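Local coordinates for protein beta-lactamase (Serratia marcescens, PDB 5GS8) that probably hydrolyses the amide bond of beta-lactam antibiotics to give substituted beta-amino acids, as a class A beta-lactamase, at residues T107-D112 / L189-E194. Sequence-based numbering, arbitrary orientation.
Sequences TVSHSD and LNTMIE. With NA (sodium ion), chain Q; SO4 (sulfate ion), chain C.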
loop_
_atom_site.group_PDB
_atom_site.type_symbol
_atom_site.label_atom_id
_atom_site.label_comp_id
_atom_site.label_asym_id
_atom_site.label_seq_id
_atom_site.Cartn_x
_atom_site.Cartn_y
_atom_site.Cartn_z
ATOM N N THR A 107 -4.218 -1.050 -12.510
ATOM C CA THR A 107 -3.247 -2.140 -12.226
ATOM C C THR A 107 -1.903 -1.873 -12.908
ATOM O O THR A 107 -0.838 -2.137 -12.346
ATOM C CB THR A 107 -3.852 -3.484 -12.660
ATOM O OG1 THR A 107 -5.069 -3.721 -11.915
ATOM C CG2 THR A 107 -2.897 -4.608 -12.392
ATOM N N VAL A 108 -1.932 -1.411 -14.145
ATOM C CA VAL A 108 -0.727 -1.207 -14.909
ATOM C C VAL A 108 -0.158 0.171 -14.626
ATOM O O VAL A 108 0.973 0.311 -14.149
ATOM C CB VAL A 108 -0.966 -1.387 -16.415
ATOM C CG1 VAL A 108 0.284 -1.033 -17.226
ATOM C CG2 VAL A 108 -1.389 -2.808 -16.714
ATOM N N SER A 109 -0.909 1.215 -14.969
ATOM C CA SER A 109 -0.355 2.602 -14.856
ATOM C C SER A 109 -0.082 3.018 -13.416
ATOM O O SER A 109 0.828 3.796 -13.179
ATOM C CB SER A 109 -1.314 3.653 -15.476
ATOM O OG SER A 109 -1.644 3.278 -16.820
ATOM N N HIS A 110 -0.924 2.577 -12.478
ATOM C CA HIS A 110 -0.782 2.930 -11.081
ATOM C C HIS A 110 -0.375 1.750 -10.202
ATOM O O HIS A 110 -0.327 1.874 -8.986
ATOM C CB HIS A 110 -2.088 3.590 -10.594
ATOM C CG HIS A 110 -2.312 4.979 -11.115
ATOM N ND1 HIS A 110 -2.799 5.258 -12.375
ATOM C CD2 HIS A 110 -2.064 6.179 -10.536
ATOM C CE1 HIS A 110 -2.817 6.566 -12.567
ATOM N NE2 HIS A 110 -2.385 7.147 -11.461
ATOM N N SER A 111 -0.089 0.617 -10.817
ATOM C CA SER A 111 0.447 -0.545 -10.096
ATOM C C SER A 111 -0.456 -1.061 -8.979
ATOM O O SER A 111 0.021 -1.655 -7.992
ATOM C CB SER A 111 1.854 -0.252 -9.574
ATOM O OG SER A 111 2.579 -1.470 -9.513
ATOM N N ASP A 112 -1.769 -0.956 -9.124
ATOM C CA ASP A 112 -2.654 -1.372 -8.054
ATOM C C ASP A 112 -2.476 -2.824 -7.655
ATOM O O ASP A 112 -2.581 -3.727 -8.484
ATOM C CB ASP A 112 -4.109 -1.108 -8.433
ATOM C CG ASP A 112 -4.984 -1.027 -7.226
ATOM O OD1 ASP A 112 -5.290 -2.081 -6.656
ATOM O OD2 ASP A 112 -5.298 0.075 -6.787
ATOM N N LEU A 189 -0.563 -0.304 -24.758
ATOM C CA LEU A 189 0.564 0.623 -24.984
ATOM C C LEU A 189 0.253 1.997 -24.394
ATOM O O LEU A 189 1.085 2.602 -23.709
ATOM C CB LEU A 189 0.929 0.687 -26.474
ATOM C CG LEU A 189 2.112 1.615 -26.803
ATOM C CD1 LEU A 189 3.354 1.201 -26.044
ATOM C CD2 LEU A 189 2.390 1.605 -28.293
ATOM N N ASN A 190 -0.952 2.536 -24.646
ATOM C CA ASN A 190 -1.325 3.807 -24.073
ATOM C C ASN A 190 -1.239 3.741 -22.550
ATOM O O ASN A 190 -0.717 4.650 -21.912
ATOM C CB ASN A 190 -2.741 4.189 -24.493
ATOM C CG ASN A 190 -2.804 4.813 -25.870
ATOM O OD1 ASN A 190 -1.866 5.461 -26.333
ATOM N ND2 ASN A 190 -3.935 4.639 -26.522
ATOM N N THR A 191 -1.719 2.633 -21.994
ATOM C CA THR A 191 -1.746 2.453 -20.550
ATOM C C THR A 191 -0.306 2.473 -19.964
ATOM O O THR A 191 -0.040 3.160 -18.941
ATOM C CB THR A 191 -2.479 1.154 -20.227
ATOM O OG1 THR A 191 -3.843 1.239 -20.704
ATOM C CG2 THR A 191 -2.505 0.906 -18.773
ATOM N N MET A 192 0.636 1.863 -20.685
ATOM C CA MET A 192 2.033 1.851 -20.280
ATOM C C MET A 192 2.734 3.178 -20.403
ATOM O O MET A 192 3.591 3.532 -19.578
ATOM C CB MET A 192 2.784 0.780 -21.047
ATOM C CG MET A 192 2.348 -0.620 -20.624
ATOM S SD MET A 192 3.102 -1.899 -21.624
ATOM C CE MET A 192 4.821 -1.781 -21.076
ATOM N N ILE A 193 2.327 3.993 -21.399
ATOM C CA ILE A 193 2.858 5.343 -21.460
ATOM C C ILE A 193 2.278 6.236 -20.347
ATOM O O ILE A 193 2.947 7.115 -19.794
ATOM C CB ILE A 193 2.611 5.977 -22.852
ATOM C CG1 ILE A 193 3.248 5.136 -23.952
ATOM C CG2 ILE A 193 3.059 7.431 -22.841
ATOM C CD1 ILE A 193 2.846 5.536 -25.366
ATOM N N GLU A 194 1.030 5.971 -19.960
ATOM C CA GLU A 194 0.329 6.727 -18.935
ATOM C C GLU A 194 0.824 6.359 -17.527
ATOM O O GLU A 194 0.385 6.979 -16.552
ATOM C CB GLU A 194 -1.161 6.422 -19.065
ATOM C CG GLU A 194 -1.801 7.141 -20.255
ATOM C CD GLU A 194 -3.221 6.692 -20.618
ATOM O OE1 GLU A 194 -3.765 5.748 -20.022
ATOM O OE2 GLU A 194 -3.825 7.354 -21.520
HETATM NA NA NA Q . 5.283 6.901 -18.118
HETATM S S SO4 C . 5.427 -0.979 -7.775
HETATM O O1 SO4 C . 5.755 -2.399 -7.268
HETATM O O2 SO4 C . 4.012 -0.763 -7.358
HETATM O O3 SO4 C . 5.592 -0.906 -9.244
HETATM O O4 SO4 C . 6.195 0.058 -7.213
HETATM O O HOH W 1 -3.948 4.596 -17.598
#
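S109 OG donates a hydrogen bond to T191 O, 2.7 Å away. The hydroxyl comes in at 123° to the C=O and lies 34° out of the carbonyl plane. T191 CG2 lies 3.2 Å from the same S109 OG. With T191 OG1 turned beside the backbone N (chi1 -62°), the methyl CG2 stands anti to that N and also reaches V108; T191 CG2 to V108 CB is 3.6 Å. V108 and T191 cross at about a right angle. In one of its two conformers M192 CG lies 4.0 Å from V108 CG1. A water donates to both S109 OG and E194 OE1. T191 OG1 is bonded within its own helix, to F187 O. A54 of helix 49-64 packs on V108, and F51 of that helix on M192. Helix 100-109 leads through H110 to S111, probably the serine of the S-D-N motif of class A enzymes, whose OG donates to sulfate O2 (2.7 Å); the sulfate, also held by S47, T216 and S218, probably occupies the substrate carboxylate site. The buried S109 hydroxyl thus gives one bond, to T191 O, and takes one from the water, and the two together probably fix its rotation beside the small apolar contact.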